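Long-range contact in Cfl (Pectobacterium brasiliense, PDB 7A9J), which probably uses ATP to activate carboxylic acids such as coronafacic acid for ligation, including amide bond formation: residues Val454-Ile468 against Ile515-Leu527. The protein carries 1 engineered substitution. Numbering follows the deposited sequence.
Sequences VVFSVPDKYAGERII and ISRRKLSNEYHLL. With PO4 (phosphate ion), chain D.
F456 packs against S521 in the closely fitted part of the contact: ring atom CD2 of F456 lies 3.5 Å from S521 CA. L520 and the backbone N of S521 cover one face of the ring, and I468 CB of the neighbouring strand covers the opposite face. With CG set between its backbone N and carbonyl carbon, the F456 ring is sandwiched between helix 517-522 and strand 464-468 of its own hairpin. CZ of F456 reaches L527, and V454 CG1 packs crosswise on L520 CD1 at 3.6 Å. R517, extended from CG to NE, runs past V455 O, with CD 3.2 Å away, to a salt bridge with E441 of helix 437-445. Next to the ring, S521 OG donates to S457 O over 2.6 Å, in the carbonyl plane with a C=O...O angle of 150°, tying the helix to the backbone of the edge strand.

V458 CG1 stands over one face of the Y524 ring, a CH-pi contact 4.1 Å from the centroid, while I468 CD1 comes within 3.9 Å of Y524 CE1. The antiparallel hairpin 450-460/464-473 belongs to the four-stranded mixed sheet of the C-terminal domain, the small lid-like domain of AMP-binding ligases, and helix 517-522 crosses strand 454-460 at -51°. Close to its plane, the R466 guanidinium gives NH2 to Y524 OH (3.0 Å, N-H...O angle 151°); the same hydroxyl also bonds to E500, which forms a salt bridge with R466.

At I515 the fit slackens: this residue is poorly ordered, and its CD1 comes no nearer than 4.3 Å to V454 CG2. On the outer side S516 OG, the N-cap acceptor for K519 N, also donates to a phosphate ion, probably from the crystallisation liquor.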
loop_
_atom_site.group_PDB
_atom_site.type_symbol
_atom_site.label_atom_id
_atom_site.label_comp_id
_atom_site.label_asym_id
_atom_site.label_seq_id
_atom_site.Cartn_x
_atom_site.Cartn_y
_atom_site.Cartn_z
ATOM N N VAL A 454 23.700 4.208 -5.772
ATOM C CA VAL A 454 23.202 4.783 -4.529
ATOM C C VAL A 454 24.170 5.906 -4.141
ATOM O O VAL A 454 25.396 5.709 -4.174
ATOM C CB VAL A 454 23.121 3.746 -3.389
ATOM C CG1 VAL A 454 22.676 4.411 -2.102
ATOM C CG2 VAL A 454 22.124 2.617 -3.712
ATOM N N VAL A 455 23.626 7.082 -3.785
ATOM C CA VAL A 455 24.439 8.255 -3.426
ATOM C C VAL A 455 24.223 8.568 -1.948
ATOM O O VAL A 455 23.098 8.507 -1.455
ATOM C CB VAL A 455 24.095 9.466 -4.321
ATOM C CG1 VAL A 455 24.772 10.765 -3.824
ATOM C CG2 VAL A 455 24.466 9.195 -5.767
ATOM N N PHE A 456 25.309 8.870 -1.223
ATOM C CA PHE A 456 25.211 9.192 0.193
ATOM C C PHE A 456 26.399 10.089 0.543
ATOM O O PHE A 456 27.257 10.369 -0.294
ATOM C CB PHE A 456 25.258 7.953 1.093
ATOM C CG PHE A 456 26.489 7.050 0.866
ATOM C CD1 PHE A 456 26.458 6.054 -0.096
ATOM C CD2 PHE A 456 27.673 7.184 1.655
ATOM C CE1 PHE A 456 27.544 5.233 -0.321
ATOM C CE2 PHE A 456 28.781 6.307 1.447
ATOM C CZ PHE A 456 28.718 5.356 0.465
ATOM N N SER A 457 26.426 10.565 1.768
ATOM C CA SER A 457 27.589 11.349 2.154
ATOM C C SER A 457 28.289 10.733 3.353
ATOM O O SER A 457 27.721 9.915 4.084
ATOM C CB SER A 457 27.209 12.823 2.465
ATOM O OG SER A 457 26.455 12.886 3.678
ATOM N N VAL A 458 29.536 11.162 3.526
ATOM C CA VAL A 458 30.340 10.809 4.690
ATOM C C VAL A 458 30.834 12.097 5.309
ATOM O O VAL A 458 30.928 13.141 4.640
ATOM C CB VAL A 458 31.509 9.853 4.329
ATOM C CG1 VAL A 458 30.853 8.513 3.838
ATOM C CG2 VAL A 458 32.405 10.410 3.254
ATOM N N PRO A 459 31.131 12.061 6.599
ATOM C CA PRO A 459 31.733 13.237 7.242
ATOM C C PRO A 459 33.039 13.631 6.589
ATOM O O PRO A 459 33.798 12.802 6.087
ATOM C CB PRO A 459 31.937 12.795 8.691
ATOM C CG PRO A 459 31.345 11.456 8.834
ATOM C CD PRO A 459 31.072 10.889 7.481
ATOM N N ASP A 460 33.298 14.934 6.598
ATOM C CA ASP A 460 34.525 15.481 6.051
ATOM C C ASP A 460 34.971 16.619 6.963
ATOM O O ASP A 460 34.164 17.502 7.288
ATOM C CB ASP A 460 34.287 16.003 4.629
ATOM C CG ASP A 460 35.580 16.447 3.961
ATOM O OD1 ASP A 460 36.089 15.670 3.130
ATOM O OD2 ASP A 460 36.097 17.546 4.280
ATOM N N LYS A 461 36.246 16.606 7.357
ATOM C CA LYS A 461 36.695 17.502 8.420
ATOM C C LYS A 461 36.477 18.962 8.049
ATOM O O LYS A 461 36.086 19.776 8.892
ATOM C CB LYS A 461 38.179 17.257 8.728
ATOM C CG LYS A 461 38.693 17.953 9.948
ATOM C CD LYS A 461 40.230 17.901 10.041
ATOM C CE LYS A 461 40.749 16.591 10.603
ATOM N NZ LYS A 461 42.228 16.674 10.836
ATOM N N TYR A 462 36.740 19.321 6.797
ATOM C CA TYR A 462 36.691 20.706 6.414
ATOM C C TYR A 462 35.594 21.034 5.413
ATOM O O TYR A 462 35.315 22.214 5.201
ATOM C CB TYR A 462 38.047 21.149 5.847
ATOM C CG TYR A 462 39.177 21.002 6.855
ATOM C CD1 TYR A 462 39.086 21.571 8.115
ATOM C CD2 TYR A 462 40.365 20.335 6.512
ATOM C CE1 TYR A 462 40.125 21.431 9.028
ATOM C CE2 TYR A 462 41.409 20.172 7.419
ATOM C CZ TYR A 462 41.291 20.732 8.672
ATOM O OH TYR A 462 42.352 20.592 9.545
ATOM N N ALA A 463 34.958 20.049 4.805
ATOM C CA ALA A 463 33.803 20.340 3.973
ATOM C C ALA A 463 32.496 20.005 4.681
ATOM O O ALA A 463 31.415 20.218 4.107
ATOM C CB ALA A 463 33.865 19.560 2.652
ATOM N N GLY A 464 32.564 19.390 5.871
ATOM C CA GLY A 464 31.352 18.968 6.556
ATOM C C GLY A 464 30.920 17.597 6.076
ATOM O O GLY A 464 30.941 16.619 6.825
ATOM N N GLU A 465 30.557 17.521 4.801
ATOM C CA GLU A 465 30.161 16.277 4.175
ATOM C C GLU A 465 30.813 16.152 2.815
ATOM O O GLU A 465 31.077 17.153 2.148
ATOM C CB GLU A 465 28.619 16.199 3.938
ATOM C CG GLU A 465 27.787 16.150 5.201
ATOM C CD GLU A 465 26.268 16.179 4.869
ATOM O OE1 GLU A 465 25.753 15.215 4.265
ATOM O OE2 GLU A 465 25.576 17.170 5.176
ATOM N N ARG A 466 30.979 14.915 2.362
ATOM C CA ARG A 466 31.514 14.651 1.033
ATOM C C ARG A 466 30.613 13.624 0.369
ATOM O O ARG A 466 30.231 12.644 1.015
ATOM C CB ARG A 466 32.944 14.128 1.152
ATOM C CG ARG A 466 33.624 13.757 -0.130
ATOM C CD ARG A 466 35.140 13.547 0.129
ATOM N NE ARG A 466 35.371 12.538 1.154
ATOM C CZ ARG A 466 35.693 11.271 0.924
ATOM N NH1 ARG A 466 35.835 10.828 -0.324
ATOM N NH2 ARG A 466 35.884 10.454 1.961
ATOM N N ILE A 467 30.288 13.846 -0.909
ATOM C CA ILE A 467 29.328 12.977 -1.599
ATOM C C ILE A 467 30.026 11.780 -2.207
ATOM O O ILE A 467 30.998 11.924 -2.956
ATOM C CB ILE A 467 28.568 13.767 -2.676
ATOM C CG1 ILE A 467 27.767 14.875 -1.990
ATOM C CG2 ILE A 467 27.644 12.821 -3.522
ATOM C CD1 ILE A 467 27.064 15.785 -2.990
ATOM N N ILE A 468 29.515 10.590 -1.897
ATOM C CA ILE A 468 30.028 9.340 -2.445
ATOM C C ILE A 468 28.958 8.745 -3.354
ATOM O O ILE A 468 27.768 8.730 -2.995
ATOM C CB ILE A 468 30.363 8.360 -1.304
ATOM C CG1 ILE A 468 31.182 9.063 -0.199
ATOM C CG2 ILE A 468 30.980 7.074 -1.876
ATOM C CD1 ILE A 468 32.542 9.661 -0.630
ATOM N N ILE A 515 17.147 1.107 0.892
ATOM C CA ILE A 515 18.429 0.429 1.060
ATOM C C ILE A 515 19.219 1.082 2.206
ATOM O O ILE A 515 20.240 0.552 2.646
ATOM C CB ILE A 515 19.228 0.425 -0.272
ATOM C CG1 ILE A 515 18.369 -0.128 -1.410
ATOM C CG2 ILE A 515 20.482 -0.420 -0.167
ATOM C CD1 ILE A 515 19.140 -0.368 -2.695
ATOM N N SER A 516 18.720 2.228 2.683
ATOM C CA SER A 516 19.292 2.987 3.799
ATOM C C SER A 516 20.604 3.666 3.434
ATOM O O SER A 516 21.682 3.076 3.567
ATOM C CB SER A 516 19.550 2.125 5.029
ATOM O OG SER A 516 19.995 2.966 6.092
ATOM N N ARG A 517 20.534 4.915 2.997
ATOM C CA ARG A 517 21.783 5.593 2.704
ATOM C C ARG A 517 22.588 5.816 3.979
ATOM O O ARG A 517 23.826 5.871 3.922
ATOM C CB ARG A 517 21.443 6.870 1.931
ATOM C CG ARG A 517 20.761 6.555 0.607
ATOM C CD ARG A 517 20.295 7.833 -0.099
ATOM N NE ARG A 517 19.652 7.578 -1.368
ATOM C CZ ARG A 517 18.390 7.152 -1.473
ATOM N NH1 ARG A 517 17.676 6.972 -0.373
ATOM N NH2 ARG A 517 17.828 6.934 -2.659
ATOM N N ARG A 518 21.906 5.859 5.128
ATOM C CA ARG A 518 22.562 5.996 6.426
ATOM C C ARG A 518 23.442 4.790 6.743
ATOM O O ARG A 518 24.586 4.936 7.203
ATOM C CB ARG A 518 21.507 6.175 7.523
ATOM C CG ARG A 518 22.126 6.504 8.850
ATOM C CD ARG A 518 21.312 6.115 10.073
ATOM N NE ARG A 518 22.188 6.259 11.237
ATOM C CZ ARG A 518 22.551 5.269 12.050
ATOM N NH1 ARG A 518 22.067 4.042 11.867
ATOM N NH2 ARG A 518 23.382 5.522 13.062
ATOM N N LYS A 519 22.910 3.586 6.565
ATOM C CA LYS A 519 23.729 2.416 6.843
ATOM C C LYS A 519 24.860 2.269 5.829
ATOM O O LYS A 519 25.963 1.834 6.191
ATOM C CB LYS A 519 22.845 1.173 6.891
ATOM C CG LYS A 519 21.860 1.241 8.071
ATOM C CD LYS A 519 20.839 0.104 8.074
ATOM C CE LYS A 519 19.465 0.598 8.549
ATOM N NZ LYS A 519 18.391 -0.394 8.277
ATOM N N LEU A 520 24.633 2.655 4.574
ATOM C CA LEU A 520 25.735 2.611 3.621
ATOM C C LEU A 520 26.832 3.591 3.997
ATOM O O LEU A 520 28.019 3.248 3.910
ATOM C CB LEU A 520 25.230 2.870 2.213
ATOM C CG LEU A 520 24.526 1.656 1.639
ATOM C CD1 LEU A 520 23.770 2.009 0.361
ATOM C CD2 LEU A 520 25.539 0.546 1.387
ATOM N N SER A 521 26.469 4.816 4.427
ATOM C CA SER A 521 27.477 5.760 4.896
ATOM C C SER A 521 28.285 5.149 6.019
ATOM O O SER A 521 29.504 5.372 6.126
ATOM C CB SER A 521 26.837 7.066 5.391
ATOM O OG SER A 521 27.857 7.979 5.851
ATOM N N ASN A 522 27.602 4.401 6.890
ATOM C CA ASN A 522 28.260 3.811 8.050
ATOM C C ASN A 522 29.214 2.707 7.646
ATOM O O ASN A 522 30.192 2.471 8.366
ATOM C CB ASN A 522 27.213 3.261 9.028
ATOM C CG ASN A 522 26.595 4.353 9.891
ATOM O OD1 ASN A 522 27.192 5.405 10.084
ATOM N ND2 ASN A 522 25.391 4.105 10.414
ATOM N N GLU A 523 29.022 2.129 6.451
ATOM C CA GLU A 523 29.859 1.053 5.932
ATOM C C GLU A 523 30.785 1.503 4.817
ATOM O O GLU A 523 31.280 0.662 4.042
ATOM C CB GLU A 523 28.947 -0.077 5.430
ATOM C CG GLU A 523 27.954 -0.496 6.479
ATOM C CD GLU A 523 28.641 -1.111 7.679
ATOM O OE1 GLU A 523 28.218 -0.844 8.829
ATOM O OE2 GLU A 523 29.628 -1.851 7.466
ATOM N N TYR A 524 31.036 2.821 4.734
ATOM C CA TYR A 524 31.821 3.413 3.656
ATOM C C TYR A 524 33.192 2.774 3.495
ATOM O O TYR A 524 33.606 2.444 2.373
ATOM C CB TYR A 524 31.944 4.907 3.930
ATOM C CG TYR A 524 32.994 5.628 3.114
ATOM C CD1 TYR A 524 32.898 5.703 1.728
ATOM C CD2 TYR A 524 34.055 6.274 3.737
ATOM C CE1 TYR A 524 33.859 6.385 0.976
ATOM C CE2 TYR A 524 35.019 6.970 2.987
ATOM C CZ TYR A 524 34.913 7.011 1.612
ATOM O OH TYR A 524 35.854 7.686 0.848
ATOM N N HIS A 525 33.948 2.626 4.608
ATOM C CA HIS A 525 35.264 2.000 4.519
ATOM C C HIS A 525 35.171 0.530 4.123
ATOM O O HIS A 525 36.006 0.058 3.336
ATOM C CB HIS A 525 36.020 2.193 5.836
ATOM C CG HIS A 525 36.069 3.628 6.235
ATOM N ND1 HIS A 525 36.910 4.525 5.618
ATOM C CD2 HIS A 525 35.300 4.349 7.087
ATOM C CE1 HIS A 525 36.705 5.729 6.113
ATOM N NE2 HIS A 525 35.742 5.647 7.013
ATOM N N LEU A 526 34.175 -0.200 4.636
ATOM C CA LEU A 526 33.961 -1.578 4.181
ATOM C C LEU A 526 33.687 -1.599 2.679
ATOM O O LEU A 526 34.337 -2.339 1.926
ATOM C CB LEU A 526 32.813 -2.234 4.945
ATOM C CG LEU A 526 32.541 -3.679 4.474
ATOM C CD1 LEU A 526 33.688 -4.613 4.789
ATOM C CD2 LEU A 526 31.252 -4.148 5.115
ATOM N N LEU A 527 32.762 -0.751 2.228
ATOM C CA LEU A 527 32.425 -0.691 0.801
ATOM C C LEU A 527 33.669 -0.460 -0.039
ATOM O O LEU A 527 33.908 -1.177 -1.015
ATOM C CB LEU A 527 31.383 0.403 0.547
ATOM C CG LEU A 527 29.944 0.116 0.997
ATOM C CD1 LEU A 527 29.102 1.387 0.860
ATOM C CD2 LEU A 527 29.269 -1.062 0.275
HETATM P P PO4 D . 17.242 4.764 7.818
HETATM O O1 PO4 D . 17.698 5.943 8.645
HETATM O O2 PO4 D . 17.613 3.487 8.540
HETATM O O3 PO4 D . 15.742 4.853 7.651
HETATM O O4 PO4 D . 17.920 4.802 6.463
#